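Local coordinates for peptidoglycan glycosyltransferase (Eggerthella lenta, PDB 4MNR), which belongs to the penicillin-binding proteins and carries a domain of the serine beta-lactamase clan together with an N-terminal domain of the penicillin-binding-protein type, at residues Y181-G184 with S185-I189; T320-E323 with M324-G328; K77-N80 with D81-K84. All coordinates share one frame; numbering follows the deposited sequence.

In the fold
Each of the three contacts is a local turn within continuous chain, and they follow one another in series, so none nests within or crosses another. Interaction 3 comes first, at 77-84, where helix 74-78 gives way to helix 80-84 in the dimerisation domain. Interactions 1 and 2 lie in the transpeptidase domain. Interaction 1 turns the loop ending at 184 into helix 188-197; interaction 2 opens helix 321-332. These two touch through P183 with M324 and I189 with V327, joining the two helices beside the five-stranded sheet. Interaction 3 stands apart, its centre about 35 Å from that of interaction 1 and 26 Å from that of interaction 2.

Interaction 1. Residues Y181-G184 with S185-I189; sequences YAPG and STFKI
At the entry to helix 188-197, the loop residues P183 and G184 pack against the 3-10 turn 185-187. The P183 ring and the F187 side chain lie side by side and point the same way, with P183 CG 3.7 Å from F187 CB. With CG anti to the backbone nitrogen (chi1 -176°), the phenyl ring of F187 is carried onward from the proline to meet F266 edge-to-face. The turn is closed by F187 N donating to G184 O at 3.0 Å, with an N-H...O angle of 158°; F187 CB also sits 3.4 Å from G184 O. The bond from T186 N to P183 O, 3.4 Å, is weak, and the position of that carbonyl is less certain. G184 makes the bend with a positive phi of 54°. The tetrad S185-T186-F187-K188 spells the SxxK motif of penicillin-binding proteins and serine beta-lactamases, and K188 stands one turn after S185, K188 N donating to S185 O at 3.1 Å. In the conformer given, S185 OG accepts from T403 N, whereas K188 NZ bonds S240 OG and N242 OD1 of the SxN motif. Helix 321-332 covers the loop from the P183 side through M324.

Interaction 2. Residues T320-E323 with M324-G328; sequences TVLE and MAMVG
M324 N donates to T320 O at 3.1 Å, the first of the main-chain bonds of the i to i+4 kind that tie the first turn of the helix to the second. A325 N reaches V321 O, M326 N reaches L322 O and V327 N reaches E323 O, all three at 2.9 Å. T320 also caps the helix: E323 N donates to T320 OG1 at 3.0 Å, the hydroxyl brought there by a chi1 of 58°. Among the apolar contacts, L322 and M326 cross obliquely, L322 CG lying 4.2 Å from the selenium of M326, a selenomethionine. The chain of M326 starts beside its own nitrogen and passes close over the preceding turn, CG 3.2 Å from L322 O. On another face V321 and A325 lie on strands 130-135 and 425-431, while M324 packs on W413 and V415, so helix 321-332 is a buried element of the transpeptidase domain. E323 leans on V327, its OE2 3.6 Å from V327 CG2, after a bend at chi2 (65°). E323 OE1 is buried with no polar partner in the model, which would be expected to raise the pKa of this carboxylate, although its place in the first helical turn would probably offset part of the effect.

Interaction 3. Residues K77-N80 with D81-K84; sequences KAYN and DTLK
Y79 lays its CB against L83, 4.1 Å from CD1, while its ring carries T82 OG1 at an edge, near the ring plane and 4.4 Å from CD1. The L83 chain starts beside its own backbone nitrogen (chi1 -71°) and bends back over the carbonyl of Y79, with L83 CG 3.3 Å from Y79 O. Y79 O also accepts from L83 N at 2.9 Å. Y79 thus has two roles, as the residue where helix 74-78 leaves helical geometry and as the N-cap position of the short helix 80-84. K84 N continues the new helix by donating to N80 O at 2.8 Å. The N80 and K84 side chains cross, N80 ND2 lying 3.7 Å from the methylene CD of K84, while N80 OD1 is bonded to R27. K84 NZ makes a long salt bridge to D81 OD1 at 4.0 Å, on an exposed flank where the ion pair is probably worth little. A water spans the kink, giving to A78 O and accepting from D81 N at 3.0 Å. Helix 80-84 is also tied to the chain by backbone bonds of L83 with G28 and T82 with N107, and Y79 and T82 rest on strand 343-347, with P273 against Y79.

Interaction 1. Residues Y181-G184 with S185-I189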
loop_
_atom_site.group_PDB
_atom_site.type_symbol
_atom_site.label_atom_id
_atom_site.label_comp_id
_atom_site.label_asym_id
_atom_site.label_seq_id
_atom_site.Cartn_x
_atom_site.Cartn_y
_atom_site.Cartn_z
ATOM N N TYR A 181 5.316 7.515 1.388
ATOM C CA TYR A 181 4.868 7.898 2.726
ATOM C C TYR A 181 5.794 7.299 3.779
ATOM O O TYR A 181 6.400 6.256 3.555
ATOM C CB TYR A 181 3.480 7.319 3.000
ATOM C CG TYR A 181 2.309 7.953 2.266
ATOM C CD1 TYR A 181 1.652 9.049 2.807
ATOM C CD2 TYR A 181 1.846 7.435 1.067
ATOM C CE1 TYR A 181 0.575 9.627 2.165
ATOM C CE2 TYR A 181 0.774 8.014 0.411
ATOM C CZ TYR A 181 0.139 9.102 0.969
ATOM O OH TYR A 181 -0.942 9.690 0.342
ATOM N N ALA A 182 5.882 7.934 4.946
ATOM C CA ALA A 182 6.444 7.240 6.106
ATOM C C ALA A 182 5.405 6.223 6.571
ATOM O O ALA A 182 4.240 6.582 6.788
ATOM C CB ALA A 182 6.718 8.221 7.213
ATOM N N PRO A 183 5.813 4.956 6.739
ATOM C CA PRO A 183 4.813 3.938 7.092
ATOM C C PRO A 183 4.507 3.909 8.581
ATOM O O PRO A 183 3.522 3.285 8.993
ATOM C CB PRO A 183 5.482 2.626 6.669
ATOM C CG PRO A 183 6.963 2.902 6.829
ATOM C CD PRO A 183 7.132 4.365 6.425
ATOM N N GLY A 184 5.360 4.543 9.382
ATOM C CA GLY A 184 5.196 4.465 10.819
ATOM C C GLY A 184 5.138 3.020 11.286
ATOM O O GLY A 184 5.761 2.116 10.705
ATOM N N SER A 185 4.359 2.786 12.333
ATOM C CA SER A 185 4.384 1.502 13.009
ATOM C C SER A 185 3.883 0.308 12.168
ATOM O O SER A 185 4.038 -0.839 12.572
ATOM C CB SER A 185 3.661 1.614 14.362
ATOM O OG SER A 185 2.482 2.393 14.230
ATOM N N THR A 186 3.324 0.568 10.984
ATOM C CA THR A 186 2.988 -0.511 10.060
ATOM C C THR A 186 4.237 -1.287 9.621
ATOM O O THR A 186 4.205 -2.492 9.373
ATOM C CB THR A 186 2.265 0.026 8.812
ATOM O OG1 THR A 186 2.206 1.455 8.880
ATOM C CG2 THR A 186 0.856 -0.481 8.811
ATOM N N PHE A 187 5.356 -0.579 9.546
ATOM C CA PHE A 187 6.633 -1.168 9.157
ATOM C C PHE A 187 7.144 -2.177 10.187
ATOM O O PHE A 187 8.047 -2.964 9.901
ATOM C CB PHE A 187 7.663 -0.039 8.965
ATOM C CG PHE A 187 9.005 -0.494 8.473
ATOM C CD1 PHE A 187 9.232 -0.749 7.122
ATOM C CD2 PHE A 187 10.064 -0.602 9.351
ATOM C CE1 PHE A 187 10.478 -1.154 6.669
ATOM C CE2 PHE A 187 11.322 -1.015 8.909
ATOM C CZ PHE A 187 11.526 -1.287 7.560
ATOM N N LYS A 188 6.587 -2.145 11.396
ATOM C CA LYS A 188 6.992 -3.121 12.404
ATOM C C LYS A 188 6.747 -4.558 11.922
ATOM O O LYS A 188 7.378 -5.490 12.415
ATOM C CB LYS A 188 6.302 -2.849 13.749
ATOM C CG LYS A 188 6.794 -1.573 14.419
ATOM C CD LYS A 188 6.000 -1.225 15.666
ATOM C CE LYS A 188 6.495 0.124 16.234
ATOM N NZ LYS A 188 5.563 0.632 17.252
ATOM N N ILE A 189 5.864 -4.735 10.945
ATOM C CA ILE A 189 5.702 -6.061 10.340
ATOM C C ILE A 189 7.051 -6.529 9.773
ATOM O O ILE A 189 7.466 -7.676 9.971
ATOM C CB ILE A 189 4.678 -6.041 9.192
ATOM C CG1 ILE A 189 3.273 -5.708 9.710
ATOM C CG2 ILE A 189 4.684 -7.386 8.467
ATOM C CD1 ILE A 189 2.266 -5.507 8.596
#

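Interaction 2. Residues T320-E323 with M324-G328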
loop_
_atom_site.group_PDB
_atom_site.type_symbol
_atom_site.label_atom_id
_atom_site.label_comp_id
_atom_site.label_asym_id
_atom_site.label_seq_id
_atom_site.Cartn_x
_atom_site.Cartn_y
_atom_site.Cartn_z
ATOM N N THR A 320 5.499 3.267 -0.747
ATOM C CA THR A 320 4.192 3.496 -1.359
ATOM C C THR A 320 3.134 2.667 -0.654
ATOM O O THR A 320 3.454 1.717 0.048
ATOM C CB THR A 320 4.207 3.117 -2.842
ATOM O OG1 THR A 320 4.594 1.747 -2.991
ATOM C CG2 THR A 320 5.173 3.988 -3.595
ATOM N N VAL A 321 1.862 3.003 -0.852
ATOM C CA VAL A 321 0.795 2.197 -0.266
ATOM C C VAL A 321 0.813 0.802 -0.903
ATOM O O VAL A 321 0.586 -0.212 -0.238
ATOM C CB VAL A 321 -0.570 2.887 -0.429
ATOM C CG1 VAL A 321 -1.684 2.038 0.198
ATOM C CG2 VAL A 321 -0.506 4.269 0.215
ATOM N N LEU A 322 1.137 0.754 -2.195
ATOM C CA LEU A 322 1.300 -0.521 -2.891
ATOM C C LEU A 322 2.370 -1.387 -2.228
ATOM O O LEU A 322 2.151 -2.586 -2.010
ATOM C CB LEU A 322 1.658 -0.269 -4.362
ATOM C CG LEU A 322 1.958 -1.505 -5.202
ATOM C CD1 LEU A 322 0.769 -2.482 -5.221
ATOM C CD2 LEU A 322 2.346 -1.108 -6.627
ATOM N N GLU A 323 3.506 -0.776 -1.873
ATOM C CA GLU A 323 4.567 -1.509 -1.192
ATOM C C GLU A 323 4.074 -2.055 0.150
ATOM O O GLU A 323 4.358 -3.198 0.495
ATOM C CB GLU A 323 5.803 -0.636 -0.970
ATOM C CG GLU A 323 6.820 -1.221 0.012
ATOM C CD GLU A 323 7.471 -2.522 -0.474
ATOM O OE1 GLU A 323 7.687 -2.689 -1.694
ATOM O OE2 GLU A 323 7.772 -3.387 0.378
HETATM N N MSE A 324 3.331 -1.252 0.902
HETATM C CA MSE A 324 2.829 -1.751 2.183
HETATM C C MSE A 324 1.812 -2.874 2.019
HETATM O O MSE A 324 1.744 -3.780 2.836
HETATM C CB MSE A 324 2.292 -0.613 3.072
HETATM C CG MSE A 324 3.351 0.417 3.424
HETATM SE SE MSE A 324 5.028 -0.362 4.085
HETATM C CE MSE A 324 4.325 -1.347 5.619
ATOM N N ALA A 325 1.035 -2.839 0.943
ATOM C CA ALA A 325 0.146 -3.942 0.648
ATOM C C ALA A 325 0.967 -5.184 0.316
ATOM O O ALA A 325 0.627 -6.276 0.748
ATOM C CB ALA A 325 -0.800 -3.584 -0.496
HETATM N N MSE A 326 2.056 -5.002 -0.426
HETATM C CA MSE A 326 2.961 -6.116 -0.723
HETATM C C MSE A 326 3.577 -6.713 0.539
HETATM O O MSE A 326 3.764 -7.926 0.635
HETATM C CB MSE A 326 4.046 -5.694 -1.713
HETATM C CG MSE A 326 3.437 -5.344 -3.085
HETATM SE SE MSE A 326 4.731 -4.460 -4.238
HETATM C CE MSE A 326 6.097 -5.779 -4.119
ATOM N N VAL A 327 3.895 -5.863 1.514
ATOM C CA VAL A 327 4.380 -6.368 2.797
ATOM C C VAL A 327 3.321 -7.269 3.426
ATOM O O VAL A 327 3.615 -8.358 3.912
ATOM C CB VAL A 327 4.754 -5.210 3.758
ATOM C CG1 VAL A 327 4.938 -5.742 5.171
ATOM C CG2 VAL A 327 6.015 -4.522 3.288
ATOM N N GLY A 328 2.072 -6.820 3.391
ATOM C CA GLY A 328 0.967 -7.629 3.855
ATOM C C GLY A 328 0.818 -8.943 3.101
ATOM O O GLY A 328 0.543 -9.988 3.701
#

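Interaction 3. Residues K77-N80 with D81-K84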
loop_
_atom_site.group_PDB
_atom_site.type_symbol
_atom_site.label_atom_id
_atom_site.label_comp_id
_atom_site.label_asym_id
_atom_site.label_seq_id
_atom_site.Cartn_x
_atom_site.Cartn_y
_atom_site.Cartn_z
ATOM N N LYS A 77 -2.432 5.688 -20.737
ATOM C CA LYS A 77 -1.034 5.886 -21.113
ATOM C C LYS A 77 -0.264 4.568 -21.214
ATOM O O LYS A 77 0.374 4.290 -22.234
ATOM C CB LYS A 77 -0.343 6.820 -20.113
ATOM C CG LYS A 77 1.127 7.096 -20.400
ATOM C CD LYS A 77 1.742 7.893 -19.256
ATOM C CE LYS A 77 3.143 8.366 -19.594
ATOM N NZ LYS A 77 4.170 7.649 -18.795
ATOM N N ALA A 78 -0.332 3.758 -20.162
ATOM C CA ALA A 78 0.476 2.546 -20.082
ATOM C C ALA A 78 0.145 1.565 -21.194
ATOM O O ALA A 78 1.024 0.878 -21.709
ATOM C CB ALA A 78 0.309 1.879 -18.721
ATOM N N TYR A 79 -1.129 1.507 -21.565
ATOM C CA TYR A 79 -1.568 0.555 -22.575
ATOM C C TYR A 79 -2.026 1.276 -23.831
ATOM O O TYR A 79 -2.824 0.752 -24.605
ATOM C CB TYR A 79 -2.652 -0.374 -22.000
ATOM C CG TYR A 79 -2.063 -1.293 -20.956
ATOM C CD1 TYR A 79 -1.571 -2.548 -21.296
ATOM C CD2 TYR A 79 -1.937 -0.874 -19.640
ATOM C CE1 TYR A 79 -0.997 -3.375 -20.334
ATOM C CE2 TYR A 79 -1.367 -1.681 -18.687
ATOM C CZ TYR A 79 -0.896 -2.926 -19.035
ATOM O OH TYR A 79 -0.344 -3.717 -18.054
ATOM N N ASN A 80 -1.489 2.479 -24.039
ATOM C CA ASN A 80 -1.847 3.289 -25.198
ATOM C C ASN A 80 -1.708 2.549 -26.521
ATOM O O ASN A 80 -2.601 2.610 -27.361
ATOM C CB ASN A 80 -1.030 4.584 -25.227
ATOM C CG ASN A 80 -1.533 5.568 -26.265
ATOM O OD1 ASN A 80 -2.707 5.944 -26.268
ATOM N ND2 ASN A 80 -0.639 6.008 -27.143
ATOM N N ASP A 81 -0.598 1.841 -26.701
ATOM C CA ASP A 81 -0.357 1.128 -27.950
ATOM C C ASP A 81 -1.405 0.051 -28.247
ATOM O O ASP A 81 -1.862 -0.072 -29.386
ATOM C CB ASP A 81 1.054 0.534 -27.968
ATOM C CG ASP A 81 2.128 1.601 -28.070
ATOM O OD1 ASP A 81 1.838 2.687 -28.621
ATOM O OD2 ASP A 81 3.260 1.356 -27.600
ATOM N N THR A 82 -1.791 -0.715 -27.234
ATOM C CA THR A 82 -2.790 -1.755 -27.450
ATOM C C THR A 82 -4.179 -1.150 -27.628
ATOM O O THR A 82 -4.982 -1.645 -28.415
ATOM C CB THR A 82 -2.832 -2.774 -26.299
ATOM O OG1 THR A 82 -1.548 -2.847 -25.672
ATOM C CG2 THR A 82 -3.202 -4.147 -26.840
ATOM N N LEU A 83 -4.452 -0.072 -26.900
ATOM C CA LEU A 83 -5.770 0.558 -26.955
ATOM C C LEU A 83 -5.990 1.287 -28.272
ATOM O O LEU A 83 -7.105 1.327 -28.785
ATOM C CB LEU A 83 -5.942 1.536 -25.789
ATOM C CG LEU A 83 -6.103 0.877 -24.421
ATOM C CD1 LEU A 83 -5.849 1.884 -23.314
ATOM C CD2 LEU A 83 -7.514 0.285 -24.322
ATOM N N LYS A 84 -4.920 1.864 -28.807
ATOM C CA LYS A 84 -4.982 2.638 -30.042
ATOM C C LYS A 84 -5.297 1.761 -31.248
ATOM O O LYS A 84 -6.156 2.091 -32.067
ATOM C CB LYS A 84 -3.636 3.317 -30.280
ATOM C CG LYS A 84 -3.703 4.806 -30.485
ATOM C CD LYS A 84 -2.305 5.395 -30.432
ATOM C CE LYS A 84 -1.339 4.587 -31.288
ATOM N NZ LYS A 84 0.052 5.120 -31.230
HETATM O O HOH W 1 1.657 1.486 -24.778
#